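Local coordinates for protein histidinol dehydrogenase (PDB 6AN0) that probably catalyses the two successive NAD-dependent oxidations that turn L-histidinol into L-histidine, the last step of histidine biosynthesis, with a zinc ion in each subunit, at residues L39-D44 and G191-I196; K59-Y64 and T163-S168; A63-I68 and I187-G192. One frame throughout, in Å; residues are numbered along the deposited sequence.

Contact 1 of 3, residues L39-D44 and G191-I196; sequences LTVFED and GGIQAI
V41 reaches from helix 35-48 to the first turn of helix 192-201. V41 CA and Q194 CA, 6.2 Å apart, mark the nearest approach of the backbones, while the V41 side chain meets mainly I193. Its CB lies 3.6 Å from CG2 of I193. Beyond it the branches part: CG1, anti to the backbone N (chi1 180°), lies 3.8 Å from CA of Q194 and also borders CG2 of I193, whereas CG2 touches that same I193 methyl more loosely. This methyl, anti to its own backbone N, carries the contact to both V41 and F42; I193 also touches I37 and V38, one turn earlier. The short axes cross at -52° and pass 9.1 Å apart, a separation filled by apolar side chains, aliphatic and aromatic. Helix 192-201 follows strand 186-189 through the glycine pair G191-G192 in a protein of the ALDH-like clan, and Q194, on its first turn, is a predicted NAD(+) ligand. Its CG takes the crowded position between backbone N and carbonyl carbon (chi1 58°) and the chain bends again at chi2, so that CB stays beside V41 while the amide folds back. At the next residue along helix 35-48, F42 crosses I193 at about a right angle: CE2 is 3.8 Å from the I193 CG2, and the carbonyl O of I193 meets the ring edge in its plane. CZ approaches CG2 of I196 at 4.2 Å. F201 makes an edge-to-face contact with the F42 ring, and I226 packs against it too.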
loop_
_atom_site.group_PDB
_atom_site.type_symbol
_atom_site.label_atom_id
_atom_site.label_comp_id
_atom_site.label_asym_id
_atom_site.label_seq_id
_atom_site.Cartn_x
_atom_site.Cartn_y
_atom_site.Cartn_z
ATOM N N LEU A 39 -16.404 -12.960 -10.900
ATOM C CA LEU A 39 -16.622 -12.179 -12.114
ATOM C C LEU A 39 -18.089 -12.205 -12.536
ATOM O O LEU A 39 -18.614 -11.208 -13.043
ATOM C CB LEU A 39 -15.721 -12.704 -13.240
ATOM C CG LEU A 39 -14.223 -12.367 -13.117
ATOM C CD1 LEU A 39 -13.471 -12.920 -14.327
ATOM C CD2 LEU A 39 -14.031 -10.867 -12.992
ATOM N N THR A 40 -18.767 -13.337 -12.334
ATOM C CA THR A 40 -20.195 -13.412 -12.650
ATOM C C THR A 40 -21.006 -12.451 -11.781
ATOM O O THR A 40 -21.886 -11.744 -12.285
ATOM C CB THR A 40 -20.701 -14.843 -12.484
ATOM O OG1 THR A 40 -20.020 -15.694 -13.410
ATOM C CG2 THR A 40 -22.206 -14.930 -12.757
ATOM N N VAL A 41 -20.728 -12.415 -10.473
ATOM C CA VAL A 41 -21.431 -11.466 -9.606
ATOM C C VAL A 41 -21.129 -10.035 -10.029
ATOM O O VAL A 41 -22.025 -9.181 -10.081
ATOM C CB VAL A 41 -21.055 -11.692 -8.129
ATOM C CG1 VAL A 41 -21.799 -10.688 -7.234
ATOM C CG2 VAL A 41 -21.367 -13.121 -7.708
ATOM N N PHE A 42 -19.858 -9.746 -10.318
ATOM C CA PHE A 42 -19.480 -8.399 -10.744
ATOM C C PHE A 42 -20.217 -7.991 -12.023
ATOM O O PHE A 42 -20.644 -6.837 -12.159
ATOM C CB PHE A 42 -17.957 -8.318 -10.944
ATOM C CG PHE A 42 -17.159 -8.209 -9.649
ATOM C CD1 PHE A 42 -15.793 -7.977 -9.693
ATOM C CD2 PHE A 42 -17.772 -8.333 -8.403
ATOM C CE1 PHE A 42 -15.043 -7.875 -8.519
ATOM C CE2 PHE A 42 -17.038 -8.225 -7.226
ATOM C CZ PHE A 42 -15.657 -7.985 -7.287
ATOM N N GLU A 43 -20.360 -8.919 -12.977
ATOM C CA GLU A 43 -21.103 -8.614 -14.200
ATOM C C GLU A 43 -22.558 -8.277 -13.888
ATOM O O GLU A 43 -23.121 -7.329 -14.453
ATOM C CB GLU A 43 -21.023 -9.798 -15.167
ATOM N N ASP A 44 -23.179 -9.044 -12.983
ATOM C CA ASP A 44 -24.544 -8.756 -12.552
ATOM C C ASP A 44 -24.640 -7.394 -11.866
ATOM O O ASP A 44 -25.605 -6.650 -12.083
ATOM C CB ASP A 44 -25.039 -9.861 -11.615
ATOM C CG ASP A 44 -25.381 -11.157 -12.347
ATOM O OD1 ASP A 44 -25.642 -11.113 -13.566
ATOM O OD2 ASP A 44 -25.403 -12.224 -11.694
ATOM N N GLY A 191 -23.918 -7.922 1.808
ATOM C CA GLY A 191 -22.772 -8.719 2.192
ATOM C C GLY A 191 -22.116 -9.377 0.992
ATOM O O GLY A 191 -22.578 -9.255 -0.144
ATOM N N GLY A 192 -21.023 -10.081 1.282
ATOM C CA GLY A 192 -20.440 -11.026 0.337
ATOM C C GLY A 192 -19.850 -10.377 -0.908
ATOM O O GLY A 192 -19.458 -9.210 -0.917
ATOM N N ILE A 193 -19.772 -11.185 -1.976
ATOM C CA ILE A 193 -19.200 -10.698 -3.232
ATOM C C ILE A 193 -19.993 -9.504 -3.750
ATOM O O ILE A 193 -19.417 -8.529 -4.254
ATOM C CB ILE A 193 -19.140 -11.826 -4.282
ATOM C CG1 ILE A 193 -18.297 -13.010 -3.795
ATOM C CG2 ILE A 193 -18.540 -11.297 -5.592
ATOM C CD1 ILE A 193 -18.462 -14.271 -4.711
ATOM N N GLN A 194 -21.327 -9.560 -3.639
ATOM C CA GLN A 194 -22.153 -8.496 -4.201
ATOM C C GLN A 194 -21.923 -7.160 -3.499
ATOM O O GLN A 194 -21.955 -6.113 -4.156
ATOM C CB GLN A 194 -23.643 -8.893 -4.181
ATOM C CG GLN A 194 -24.259 -9.231 -2.786
ATOM C CD GLN A 194 -24.058 -10.691 -2.359
ATOM O OE1 GLN A 194 -23.245 -11.416 -2.933
ATOM N NE2 GLN A 194 -24.803 -11.120 -1.339
ATOM N N ALA A 195 -21.653 -7.167 -2.188
ATOM C CA ALA A 195 -21.309 -5.920 -1.509
ATOM C C ALA A 195 -19.992 -5.354 -2.026
ATOM O O ALA A 195 -19.884 -4.147 -2.281
ATOM C CB ALA A 195 -21.234 -6.126 0.008
ATOM N N ILE A 196 -18.973 -6.208 -2.171
ATOM C CA ILE A 196 -17.690 -5.743 -2.706
ATOM C C ILE A 196 -17.879 -5.194 -4.116
ATOM O O ILE A 196 -17.289 -4.168 -4.487
ATOM C CB ILE A 196 -16.651 -6.887 -2.677
ATOM C CG1 ILE A 196 -16.399 -7.369 -1.243
ATOM C CG2 ILE A 196 -15.346 -6.461 -3.353
ATOM C CD1 ILE A 196 -16.053 -6.230 -0.265
#

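Contact 2 of 3, residues K59-Y64 and T163-S168; sequences KFDKAY and TPPDES
D61 and E167 bury the most surface where the C-terminal end of helix 50-61 packs on the loop after strand 158-163 of the mixed sheet, near Y132 and Q194, predicted NAD(+) ligands. The carboxylate of D61, its CG anti to the carbonyl carbon, is laid against two consecutive prolines: OD2 is 3.7 Å from CD of P165, and OD1 is 3.8 Å from CB of P164. CG of P165 also touches CB of A63, which comes within 3.5 Å of the carbonyl O of D166. E167 lies alongside K62, both chains pointing the same way, with CD of E167 3.7 Å from CB of K62. Their charged ends do not pair: K62 has positive phi after the helix and bends at chi2, which brings NZ back to the carbonyl O of K59, 3.1 Å away. Between the segments one water donates to D61 O (2.7 Å) and to P165 O (3.0 Å). An Asx turn, S168 N to D166 OD1, encloses E167, and OD1 also accepts from N170 N. Polar groups thus meet mainly carbon here by van der Waals contact, and the water bridges two carbonyls that could not bond each other.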
loop_
_atom_site.group_PDB
_atom_site.type_symbol
_atom_site.label_atom_id
_atom_site.label_comp_id
_atom_site.label_asym_id
_atom_site.label_seq_id
_atom_site.Cartn_x
_atom_site.Cartn_y
_atom_site.Cartn_z
ATOM N N LYS A 59 -30.928 -14.290 -2.223
ATOM C CA LYS A 59 -30.421 -15.642 -2.430
ATOM C C LYS A 59 -29.540 -16.094 -1.274
ATOM O O LYS A 59 -29.643 -17.234 -0.818
ATOM C CB LYS A 59 -29.646 -15.709 -3.749
ATOM C CG LYS A 59 -28.983 -17.063 -3.998
ATOM C CD LYS A 59 -28.528 -17.227 -5.456
ATOM C CE LYS A 59 -27.638 -18.454 -5.626
ATOM N NZ LYS A 59 -27.301 -18.752 -7.050
ATOM N N PHE A 60 -28.635 -15.232 -0.813
ATOM C CA PHE A 60 -27.637 -15.676 0.151
ATOM C C PHE A 60 -27.952 -15.286 1.586
ATOM O O PHE A 60 -27.629 -16.048 2.499
ATOM C CB PHE A 60 -26.253 -15.156 -0.259
ATOM C CG PHE A 60 -25.738 -15.809 -1.511
ATOM C CD1 PHE A 60 -25.844 -15.175 -2.735
ATOM C CD2 PHE A 60 -25.195 -17.083 -1.467
ATOM C CE1 PHE A 60 -25.392 -15.797 -3.904
ATOM C CE2 PHE A 60 -24.740 -17.711 -2.628
ATOM C CZ PHE A 60 -24.838 -17.066 -3.847
ATOM N N ASP A 61 -28.606 -14.148 1.808
ATOM C CA ASP A 61 -28.985 -13.735 3.154
ATOM C C ASP A 61 -30.405 -14.138 3.522
ATOM O O ASP A 61 -30.793 -13.981 4.683
ATOM C CB ASP A 61 -28.822 -12.219 3.305
ATOM C CG ASP A 61 -27.394 -11.763 3.053
ATOM O OD1 ASP A 61 -26.452 -12.471 3.475
ATOM O OD2 ASP A 61 -27.209 -10.710 2.418
ATOM N N LYS A 62 -31.179 -14.657 2.566
ATOM C CA LYS A 62 -32.570 -15.051 2.779
ATOM C C LYS A 62 -33.414 -13.888 3.285
ATOM O O LYS A 62 -34.334 -14.079 4.084
ATOM C CB LYS A 62 -32.693 -16.241 3.738
ATOM C CG LYS A 62 -31.770 -17.393 3.443
ATOM C CD LYS A 62 -31.948 -17.911 2.034
ATOM C CE LYS A 62 -31.159 -19.193 1.841
ATOM N NZ LYS A 62 -31.154 -19.642 0.424
ATOM N N ALA A 63 -33.115 -12.681 2.819
ATOM C CA ALA A 63 -33.896 -11.499 3.148
ATOM C C ALA A 63 -34.282 -10.801 1.855
ATOM O O ALA A 63 -33.420 -10.517 1.023
ATOM C CB ALA A 63 -33.111 -10.541 4.057
ATOM N N TYR A 64 -35.576 -10.542 1.681
ATOM C CA TYR A 64 -36.084 -9.827 0.516
ATOM C C TYR A 64 -36.264 -8.377 0.949
ATOM O O TYR A 64 -37.231 -8.040 1.630
ATOM C CB TYR A 64 -37.390 -10.456 0.025
ATOM C CG TYR A 64 -37.821 -10.063 -1.375
ATOM C CD1 TYR A 64 -37.302 -8.937 -2.004
ATOM C CD2 TYR A 64 -38.761 -10.831 -2.072
ATOM C CE1 TYR A 64 -37.701 -8.582 -3.283
ATOM C CE2 TYR A 64 -39.164 -10.480 -3.348
ATOM C CZ TYR A 64 -38.637 -9.357 -3.948
ATOM O OH TYR A 64 -39.037 -9.011 -5.217
ATOM N N THR A 163 -22.822 -4.186 5.368
ATOM C CA THR A 163 -22.867 -5.309 6.301
ATOM C C THR A 163 -24.172 -6.047 6.055
ATOM O O THR A 163 -25.200 -5.391 5.836
ATOM C CB THR A 163 -22.743 -4.813 7.760
ATOM O OG1 THR A 163 -22.605 -5.923 8.663
ATOM C CG2 THR A 163 -23.934 -3.972 8.172
ATOM N N PRO A 164 -24.169 -7.378 6.018
ATOM C CA PRO A 164 -25.346 -8.114 5.515
ATOM C C PRO A 164 -26.448 -8.211 6.554
ATOM O O PRO A 164 -26.181 -8.311 7.760
ATOM C CB PRO A 164 -24.781 -9.498 5.173
ATOM C CG PRO A 164 -23.541 -9.622 5.998
ATOM C CD PRO A 164 -22.971 -8.237 6.109
ATOM N N PRO A 165 -27.706 -8.190 6.119
ATOM C CA PRO A 165 -28.827 -8.352 7.048
ATOM C C PRO A 165 -29.006 -9.797 7.484
ATOM O O PRO A 165 -28.563 -10.742 6.825
ATOM C CB PRO A 165 -30.034 -7.896 6.219
ATOM C CG PRO A 165 -29.649 -8.286 4.808
ATOM C CD PRO A 165 -28.160 -7.991 4.732
ATOM N N ASP A 166 -29.699 -9.962 8.607
ATOM C CA ASP A 166 -30.171 -11.290 8.956
ATOM C C ASP A 166 -31.440 -11.592 8.149
ATOM O O ASP A 166 -31.867 -10.799 7.304
ATOM C CB ASP A 166 -30.354 -11.413 10.470
ATOM C CG ASP A 166 -31.490 -10.555 11.028
ATOM O OD1 ASP A 166 -32.341 -10.036 10.275
ATOM O OD2 ASP A 166 -31.532 -10.414 12.268
ATOM N N GLU A 167 -32.051 -12.751 8.393
ATOM C CA GLU A 167 -33.182 -13.161 7.566
ATOM C C GLU A 167 -34.396 -12.260 7.745
ATOM O O GLU A 167 -35.301 -12.287 6.906
ATOM C CB GLU A 167 -33.554 -14.618 7.854
ATOM C CG GLU A 167 -32.389 -15.575 7.629
ATOM C CD GLU A 167 -32.819 -17.001 7.328
ATOM O OE1 GLU A 167 -34.036 -17.251 7.213
ATOM O OE2 GLU A 167 -31.930 -17.868 7.193
ATOM N N SER A 168 -34.432 -11.455 8.800
ATOM C CA SER A 168 -35.522 -10.515 9.003
ATOM C C SER A 168 -35.209 -9.131 8.458
ATOM O O SER A 168 -36.019 -8.212 8.633
ATOM C CB SER A 168 -35.860 -10.427 10.492
ATOM O OG SER A 168 -36.156 -11.712 11.009
HETATM O O HOH W 1 -28.933 -13.683 6.617
#

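Contact 3 of 3, residues A63-I68 and I187-G192; sequences AYLTDI and IYKAGG
Between 63-68 and 187-192 one direct hydrogen bond forms, the N-H of K189 donating to I68 O at 2.8 Å; I187 with V70 continues the backbone link. The K189 bond is almost straight, 176° at the hydrogen, and arrives nearly along the C=O axis. CA of Y188 adds a CH...O contact to I68 O, 3.5 Å away. Apolar contacts involve K189 and Y188. CD1 of L65 abuts CB of K189 at 3.6 Å and CD2 of L65 touches CD of K189, the two side chains crossing obliquely. CG2 of I68 reaches CB of Y188 at 4.0 Å and also CD2 of its ring. The other polar link runs through a water that donates to D67 O and accepts from K189 NZ, both 2.7 Å. The K189 chain, extended beyond CG, carries its ammonium past L65 to that water, to a salt bridge with E74 and to a hydrogen bond with G169 O. The loop after helix 50-61 thus borders strand 186-189, itself parallel to 158-163. The lysine works at both ends: L65 packs CB and CD, and the charge of this buried residue is probably balanced by E74.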
loop_
_atom_site.group_PDB
_atom_site.type_symbol
_atom_site.label_atom_id
_atom_site.label_comp_id
_atom_site.label_asym_id
_atom_site.label_seq_id
_atom_site.Cartn_x
_atom_site.Cartn_y
_atom_site.Cartn_z
ATOM N N ALA A 63 -33.115 -12.681 2.819
ATOM C CA ALA A 63 -33.896 -11.499 3.148
ATOM C C ALA A 63 -34.282 -10.801 1.855
ATOM O O ALA A 63 -33.420 -10.517 1.023
ATOM C CB ALA A 63 -33.111 -10.541 4.057
ATOM N N TYR A 64 -35.576 -10.542 1.681
ATOM C CA TYR A 64 -36.084 -9.827 0.516
ATOM C C TYR A 64 -36.264 -8.377 0.949
ATOM O O TYR A 64 -37.231 -8.040 1.630
ATOM C CB TYR A 64 -37.390 -10.456 0.025
ATOM C CG TYR A 64 -37.821 -10.063 -1.375
ATOM C CD1 TYR A 64 -37.302 -8.937 -2.004
ATOM C CD2 TYR A 64 -38.761 -10.831 -2.072
ATOM C CE1 TYR A 64 -37.701 -8.582 -3.283
ATOM C CE2 TYR A 64 -39.164 -10.480 -3.348
ATOM C CZ TYR A 64 -38.637 -9.357 -3.948
ATOM O OH TYR A 64 -39.037 -9.011 -5.217
ATOM N N LEU A 65 -35.319 -7.522 0.574
ATOM C CA LEU A 65 -35.352 -6.132 1.001
ATOM C C LEU A 65 -36.127 -5.266 0.022
ATOM O O LEU A 65 -36.178 -5.542 -1.180
ATOM C CB LEU A 65 -33.939 -5.577 1.136
ATOM C CG LEU A 65 -33.013 -6.198 2.171
ATOM C CD1 LEU A 65 -31.667 -5.506 2.078
ATOM C CD2 LEU A 65 -33.628 -6.050 3.546
ATOM N N THR A 66 -36.741 -4.208 0.553
ATOM C CA THR A 66 -37.240 -3.124 -0.286
ATOM C C THR A 66 -36.208 -2.011 -0.420
ATOM O O THR A 66 -35.974 -1.512 -1.524
ATOM C CB THR A 66 -38.532 -2.545 0.281
ATOM O OG1 THR A 66 -39.446 -3.609 0.573
ATOM C CG2 THR A 66 -39.169 -1.613 -0.736
ATOM N N ASP A 67 -35.570 -1.634 0.686
ATOM C CA ASP A 67 -34.558 -0.585 0.710
ATOM C C ASP A 67 -33.209 -1.180 1.083
ATOM O O ASP A 67 -33.111 -1.970 2.027
ATOM C CB ASP A 67 -34.933 0.521 1.701
ATOM C CG ASP A 67 -36.175 1.280 1.279
ATOM O OD1 ASP A 67 -36.245 1.703 0.106
ATOM O OD2 ASP A 67 -37.084 1.441 2.118
ATOM N N ILE A 68 -32.173 -0.800 0.337
ATOM C CA ILE A 68 -30.817 -1.246 0.654
ATOM C C ILE A 68 -30.226 -0.425 1.796
ATOM O O ILE A 68 -29.446 -0.945 2.608
ATOM C CB ILE A 68 -29.944 -1.174 -0.613
ATOM C CG1 ILE A 68 -30.474 -2.162 -1.662
ATOM C CG2 ILE A 68 -28.453 -1.424 -0.293
ATOM C CD1 ILE A 68 -30.040 -1.851 -3.084
ATOM N N ILE A 187 -24.964 3.615 5.343
ATOM C CA ILE A 187 -24.896 2.233 5.805
ATOM C C ILE A 187 -25.855 1.408 4.963
ATOM O O ILE A 187 -27.037 1.758 4.844
ATOM C CB ILE A 187 -25.247 2.126 7.302
ATOM C CG1 ILE A 187 -24.358 3.068 8.128
ATOM C CG2 ILE A 187 -25.142 0.687 7.791
ATOM C CD1 ILE A 187 -24.741 3.109 9.598
ATOM N N TYR A 188 -25.352 0.311 4.397
ATOM C CA TYR A 188 -26.087 -0.472 3.420
ATOM C C TYR A 188 -26.179 -1.927 3.854
ATOM O O TYR A 188 -25.189 -2.527 4.294
ATOM C CB TYR A 188 -25.423 -0.368 2.040
ATOM C CG TYR A 188 -25.278 1.067 1.609
ATOM C CD1 TYR A 188 -24.047 1.713 1.675
ATOM C CD2 TYR A 188 -26.384 1.796 1.200
ATOM C CE1 TYR A 188 -23.922 3.038 1.288
ATOM C CE2 TYR A 188 -26.267 3.114 0.813
ATOM C CZ TYR A 188 -25.037 3.733 0.867
ATOM O OH TYR A 188 -24.927 5.050 0.482
ATOM N N LYS A 189 -27.372 -2.490 3.695
ATOM C CA LYS A 189 -27.644 -3.896 3.993
ATOM C C LYS A 189 -27.163 -4.730 2.811
ATOM O O LYS A 189 -27.901 -4.970 1.857
ATOM C CB LYS A 189 -29.127 -4.109 4.242
ATOM C CG LYS A 189 -29.705 -3.309 5.398
ATOM C CD LYS A 189 -31.217 -3.533 5.476
ATOM C CE LYS A 189 -31.839 -2.730 6.601
ATOM N NZ LYS A 189 -33.291 -3.040 6.779
ATOM N N ALA A 190 -25.912 -5.181 2.875
ATOM C CA ALA A 190 -25.319 -5.943 1.779
ATOM C C ALA A 190 -24.102 -6.692 2.290
ATOM O O ALA A 190 -23.324 -6.152 3.084
ATOM C CB ALA A 190 -24.898 -5.035 0.616
ATOM N N GLY A 191 -23.918 -7.922 1.808
ATOM C CA GLY A 191 -22.772 -8.719 2.192
ATOM C C GLY A 191 -22.116 -9.377 0.992
ATOM O O GLY A 191 -22.578 -9.255 -0.144
ATOM N N GLY A 192 -21.023 -10.081 1.282
ATOM C CA GLY A 192 -20.440 -11.026 0.337
ATOM C C GLY A 192 -19.850 -10.377 -0.908
ATOM O O GLY A 192 -19.458 -9.210 -0.917
HETATM O O HOH W 2 -34.308 -2.169 4.487
#

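All three contacts lie on one side of the chain's centre. Contacts 1 and 3 meet at the strand-to-helix passage through G191 and G192, which they share, their centres about 13 Å apart; contact 2 adjoins it. Contacts 2 and 3 share A63 and Y64, with centres about 7 Å apart. The parallel pairing of T163 with Y188 and A190 joins contact 2 to contact 3, T163 O being 3.1 Å from A190 N. P164 CB packs 3.7 Å from G191 CA, linking contacts 2 and 1. The predicted NAD(+) site lies among them: contact 1 holds Q194, whose side chain is about 4 Å from that of D61, while those of I196 and P164 are each about 4 Å from that of Y132.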